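PDB 1K32: tricorn protease from Thermoplasma acidophilum, which probably cleaves peptides released by the proteasome into shorter products, as a serine protease built with beta propellers and PDZ and S41-type peptidase domains. Local coordinates for residues A[71-83]-A[724-736]. Sequence-based numbering, arbitrary orientation.
Sequences VMRGSSLNTADLY and MGGTFTDKDPFRS
Phe734 is gripped on both faces by two side chains of one beta hairpin: the aliphatic part of Arg73 covers one face and CB of Asp81 the other. Arg73 CD sits 3.7 Å from the Phe734 ring centroid, off toward the rim, and because the chain runs extended from CG to NE the guanidinium continues nearly parallel over the same face, above Phe734 CE1, its plane only 9° from that of the ring. Across the ring, Asp81 CB stands almost exactly over the centre, 3.9 Å from the Phe734 ring centroid, while the carboxylate, its plane steep to the ring, is held by a salt bridge to Arg94 and hydrogen bonds to Thr96 OG1, Phe98 N and Ser99 N. At the ring's edge lies Tyr83 OH, and Val71 CG1 packs against Phe734 CZ.

The backbone beside this ring is fixed too. Phe734 N donates to Thr79 OG1 (2.9 Å, a fairly straight 164°), a hydroxyl that chi1 of 63° tucks between its own N and carbonyl carbon; the Thr79 hydroxyl in turn donates a hydrogen bond to Arg73 O, approaching from above the carbonyl plane. A water joins Arg73 NH2 to Asp732 O, and Arg73 NE goes to Leu52 O.

Beyond the strands, 724-736 wraps round the connecting loop, whose residues Gly74 to Leu77 form a type I turn. Gly74 N binds Lys731 O at 3.0 Å, tilted from the carbonyl plane. Ser75 O takes Phe728 N in its carbonyl plane at 2.7 Å, and Ser76 OG donates to Gly726 O. Leu77 CG presses on Phe728 CB (3.5 Å). Thr729 OG1 accepts from Lys731 N, making an ST turn.

Thus the linker between strands 723-724 and 741-746 is laid along the 66-73/79-86 hairpin, part of an antiparallel sheet consistent with a beta-propeller blade.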
loop_
_atom_site.group_PDB
_atom_site.type_symbol
_atom_site.label_atom_id
_atom_site.label_comp_id
_atom_site.label_asym_id
_atom_site.label_seq_id
_atom_site.Cartn_x
_atom_site.Cartn_y
_atom_site.Cartn_z
ATOM N N VAL A 71 22.934 19.638 -51.928
ATOM C CA VAL A 71 21.763 18.819 -51.679
ATOM C C VAL A 71 21.179 19.157 -50.328
ATOM O O VAL A 71 21.915 19.457 -49.396
ATOM C CB VAL A 71 22.114 17.306 -51.735
ATOM C CG1 VAL A 71 23.228 16.993 -50.780
ATOM C CG2 VAL A 71 20.884 16.463 -51.392
ATOM N N MET A 72 19.857 19.138 -50.220
ATOM C CA MET A 72 19.219 19.419 -48.933
ATOM C C MET A 72 18.592 18.157 -48.325
ATOM O O MET A 72 18.158 17.264 -49.041
ATOM C CB MET A 72 18.152 20.507 -49.095
ATOM C CG MET A 72 18.705 21.881 -49.454
ATOM S SD MET A 72 17.344 22.977 -49.999
ATOM C CE MET A 72 17.115 22.272 -51.628
ATOM N N ARG A 73 18.587 18.074 -46.998
ATOM C CA ARG A 73 17.997 16.934 -46.287
ATOM C C ARG A 73 17.216 17.439 -45.091
ATOM O O ARG A 73 17.330 18.606 -44.738
ATOM C CB ARG A 73 19.080 15.945 -45.841
ATOM C CG ARG A 73 19.514 15.024 -46.959
ATOM C CD ARG A 73 20.533 14.002 -46.505
ATOM N NE ARG A 73 21.077 13.280 -47.651
ATOM C CZ ARG A 73 22.004 12.331 -47.572
ATOM N NH1 ARG A 73 22.436 11.733 -48.670
ATOM N NH2 ARG A 73 22.498 11.979 -46.399
ATOM N N GLY A 74 16.447 16.553 -44.459
ATOM C CA GLY A 74 15.607 16.953 -43.336
ATOM C C GLY A 74 14.223 17.123 -43.958
ATOM O O GLY A 74 14.131 17.672 -45.061
ATOM N N SER A 75 13.167 16.671 -43.288
ATOM C CA SER A 75 11.814 16.751 -43.858
ATOM C C SER A 75 11.485 18.095 -44.510
ATOM O O SER A 75 10.913 18.133 -45.597
ATOM C CB SER A 75 10.765 16.421 -42.803
ATOM O OG SER A 75 10.751 17.408 -41.798
ATOM N N SER A 76 11.865 19.187 -43.856
ATOM C CA SER A 76 11.625 20.522 -44.393
ATOM C C SER A 76 12.838 21.128 -45.120
ATOM O O SER A 76 12.912 22.343 -45.322
ATOM C CB SER A 76 11.163 21.456 -43.270
ATOM O OG SER A 76 9.951 20.975 -42.703
ATOM N N LEU A 77 13.768 20.274 -45.541
ATOM C CA LEU A 77 14.974 20.717 -46.239
ATOM C C LEU A 77 15.657 21.820 -45.428
ATOM O O LEU A 77 16.120 22.822 -45.976
ATOM C CB LEU A 77 14.633 21.216 -47.661
ATOM C CG LEU A 77 13.816 20.267 -48.561
ATOM C CD1 LEU A 77 13.698 20.813 -50.004
ATOM C CD2 LEU A 77 14.490 18.910 -48.576
ATOM N N ASN A 78 15.718 21.635 -44.116
ATOM C CA ASN A 78 16.347 22.617 -43.255
ATOM C C ASN A 78 17.881 22.500 -43.150
ATOM O O ASN A 78 18.525 23.374 -42.564
ATOM C CB ASN A 78 15.706 22.595 -41.848
ATOM C CG ASN A 78 15.795 21.236 -41.164
ATOM O OD1 ASN A 78 16.120 21.156 -39.985
ATOM N ND2 ASN A 78 15.489 20.168 -41.892
ATOM N N THR A 79 18.470 21.436 -43.707
ATOM C CA THR A 79 19.928 21.288 -43.671
ATOM C C THR A 79 20.500 21.090 -45.072
ATOM O O THR A 79 19.825 20.582 -45.961
ATOM C CB THR A 79 20.403 20.094 -42.779
ATOM O OG1 THR A 79 19.928 18.859 -43.317
ATOM C CG2 THR A 79 19.889 20.253 -41.326
ATOM N N ALA A 80 21.748 21.499 -45.261
ATOM C CA ALA A 80 22.397 21.357 -46.550
ATOM C C ALA A 80 23.890 21.094 -46.428
ATOM O O ALA A 80 24.527 21.458 -45.428
ATOM C CB ALA A 80 22.161 22.623 -47.402
ATOM N N ASP A 81 24.433 20.438 -47.448
ATOM C CA ASP A 81 25.865 20.161 -47.530
ATOM C C ASP A 81 26.218 19.896 -48.993
ATOM O O ASP A 81 25.334 19.636 -49.815
ATOM C CB ASP A 81 26.245 18.994 -46.614
ATOM C CG ASP A 81 26.842 19.470 -45.277
ATOM O OD1 ASP A 81 26.598 18.817 -44.245
ATOM O OD2 ASP A 81 27.566 20.497 -45.257
ATOM N N LEU A 82 27.499 19.981 -49.330
ATOM C CA LEU A 82 27.918 19.786 -50.709
ATOM C C LEU A 82 28.612 18.458 -51.023
ATOM O O LEU A 82 29.274 17.866 -50.156
ATOM C CB LEU A 82 28.825 20.942 -51.121
ATOM C CG LEU A 82 28.356 22.355 -50.746
ATOM C CD1 LEU A 82 29.437 23.344 -51.161
ATOM C CD2 LEU A 82 27.005 22.710 -51.408
ATOM N N TYR A 83 28.446 18.011 -52.275
ATOM C CA TYR A 83 29.038 16.778 -52.791
ATOM C C TYR A 83 29.736 17.048 -54.120
ATOM O O TYR A 83 29.493 18.068 -54.783
ATOM C CB TYR A 83 27.986 15.706 -53.079
ATOM C CG TYR A 83 27.400 15.000 -51.883
ATOM C CD1 TYR A 83 26.572 15.678 -50.977
ATOM C CD2 TYR A 83 27.661 13.648 -51.662
ATOM C CE1 TYR A 83 26.022 15.017 -49.877
ATOM C CE2 TYR A 83 27.114 12.982 -50.569
ATOM C CZ TYR A 83 26.299 13.673 -49.680
ATOM O OH TYR A 83 25.796 13.023 -48.579
ATOM N N MET A 724 7.126 27.672 -45.207
ATOM C CA MET A 724 7.895 26.987 -44.180
ATOM C C MET A 724 7.294 25.617 -43.859
ATOM O O MET A 724 6.110 25.354 -44.127
ATOM C CB MET A 724 7.914 27.840 -42.909
ATOM C CG MET A 724 7.976 29.339 -43.176
ATOM S SD MET A 724 8.017 30.352 -41.686
ATOM C CE MET A 724 6.327 30.261 -41.145
ATOM N N GLY A 725 8.113 24.750 -43.271
ATOM C CA GLY A 725 7.637 23.428 -42.915
ATOM C C GLY A 725 7.308 22.571 -44.122
ATOM O O GLY A 725 7.806 22.815 -45.218
ATOM N N GLY A 726 6.453 21.575 -43.920
ATOM C CA GLY A 726 6.102 20.681 -45.000
ATOM C C GLY A 726 7.094 19.528 -45.058
ATOM O O GLY A 726 8.152 19.580 -44.418
ATOM N N THR A 727 6.749 18.494 -45.819
ATOM C CA THR A 727 7.587 17.306 -45.974
ATOM C C THR A 727 8.046 17.191 -47.438
ATOM O O THR A 727 7.240 16.981 -48.352
ATOM C CB THR A 727 6.808 16.035 -45.528
ATOM O OG1 THR A 727 6.543 16.118 -44.123
ATOM C CG2 THR A 727 7.600 14.778 -45.794
ATOM N N PHE A 728 9.351 17.345 -47.644
ATOM C CA PHE A 728 9.946 17.301 -48.981
ATOM C C PHE A 728 10.755 16.046 -49.309
ATOM O O PHE A 728 10.933 15.712 -50.479
ATOM C CB PHE A 728 10.850 18.523 -49.172
ATOM C CG PHE A 728 10.112 19.831 -49.163
ATOM C CD1 PHE A 728 9.976 20.569 -50.332
ATOM C CD2 PHE A 728 9.525 20.311 -47.995
ATOM C CE1 PHE A 728 9.267 21.761 -50.340
ATOM C CE2 PHE A 728 8.808 21.517 -47.999
ATOM C CZ PHE A 728 8.682 22.235 -49.172
ATOM N N THR A 729 11.245 15.363 -48.281
ATOM C CA THR A 729 12.068 14.165 -48.464
ATOM C C THR A 729 11.965 13.290 -47.226
ATOM O O THR A 729 11.496 13.741 -46.191
ATOM C CB THR A 729 13.557 14.565 -48.654
ATOM O OG1 THR A 729 14.371 13.395 -48.757
ATOM C CG2 THR A 729 14.046 15.385 -47.467
ATOM N N ASP A 730 12.385 12.035 -47.323
ATOM C CA ASP A 730 12.365 11.171 -46.139
ATOM C C ASP A 730 13.788 11.019 -45.587
ATOM O O ASP A 730 14.042 10.199 -44.706
ATOM C CB ASP A 730 11.782 9.791 -46.460
ATOM C CG ASP A 730 12.490 9.099 -47.606
ATOM O OD1 ASP A 730 13.707 9.309 -47.798
ATOM O OD2 ASP A 730 11.829 8.319 -48.317
ATOM N N LYS A 731 14.713 11.814 -46.115
ATOM C CA LYS A 731 16.112 11.775 -45.678
ATOM C C LYS A 731 16.352 12.497 -44.350
ATOM O O LYS A 731 15.946 13.655 -44.171
ATOM C CB LYS A 731 17.023 12.409 -46.732
ATOM C CG LYS A 731 17.028 11.735 -48.090
ATOM C CD LYS A 731 17.775 10.419 -48.056
ATOM C CE LYS A 731 17.971 9.875 -49.467
ATOM N NZ LYS A 731 18.743 8.605 -49.456
ATOM N N ASP A 732 17.024 11.817 -43.423
ATOM C CA ASP A 732 17.339 12.414 -42.130
ATOM C C ASP A 732 18.207 13.646 -42.384
ATOM O O ASP A 732 18.995 13.679 -43.319
ATOM C CB ASP A 732 18.109 11.432 -41.235
ATOM C CG ASP A 732 17.303 10.191 -40.885
ATOM O OD1 ASP A 732 16.162 10.324 -40.394
ATOM O OD2 ASP A 732 17.821 9.074 -41.092
ATOM N N PRO A 733 18.063 14.678 -41.548
ATOM C CA PRO A 733 18.855 15.893 -41.723
ATOM C C PRO A 733 20.367 15.628 -41.654
ATOM O O PRO A 733 20.817 14.652 -41.049
ATOM C CB PRO A 733 18.359 16.789 -40.592
ATOM C CG PRO A 733 17.949 15.823 -39.535
ATOM C CD PRO A 733 17.254 14.738 -40.317
ATOM N N PHE A 734 21.142 16.484 -42.309
ATOM C CA PHE A 734 22.589 16.344 -42.291
ATOM C C PHE A 734 23.054 16.591 -40.870
ATOM O O PHE A 734 22.452 17.383 -40.149
ATOM C CB PHE A 734 23.247 17.345 -43.243
ATOM C CG PHE A 734 23.287 16.878 -44.675
ATOM C CD1 PHE A 734 24.038 15.762 -45.035
ATOM C CD2 PHE A 734 22.569 17.549 -45.663
ATOM C CE1 PHE A 734 24.073 15.318 -46.359
ATOM C CE2 PHE A 734 22.594 17.118 -46.981
ATOM C CZ PHE A 734 23.350 15.996 -47.333
ATOM N N ARG A 735 24.113 15.903 -40.464
ATOM C CA ARG A 735 24.634 16.059 -39.118
ATOM C C ARG A 735 25.991 16.735 -39.151
ATOM O O ARG A 735 26.777 16.540 -40.079
ATOM C CB ARG A 735 24.777 14.693 -38.439
ATOM C CG ARG A 735 23.518 13.848 -38.423
ATOM C CD ARG A 735 22.689 14.092 -37.188
ATOM N NE ARG A 735 23.418 13.728 -35.974
ATOM C CZ ARG A 735 22.841 13.534 -34.793
ATOM N NH1 ARG A 735 23.576 13.209 -33.738
ATOM N NH2 ARG A 735 21.524 13.654 -34.675
ATOM N N SER A 736 26.260 17.521 -38.121
ATOM C CA SER A 736 27.525 18.219 -37.994
ATOM C C SER A 736 27.966 18.117 -36.543
ATOM O O SER A 736 27.138 18.226 -35.639
ATOM C CB SER A 736 27.361 19.687 -38.365
ATOM O OG SER A 736 28.613 20.329 -38.433
HETATM O O HOH W 1 21.286 12.137 -43.729
HETATM O O HOH W 2 8.497 18.805 -41.474
HETATM O O HOH W 3 10.266 24.391 -46.299
#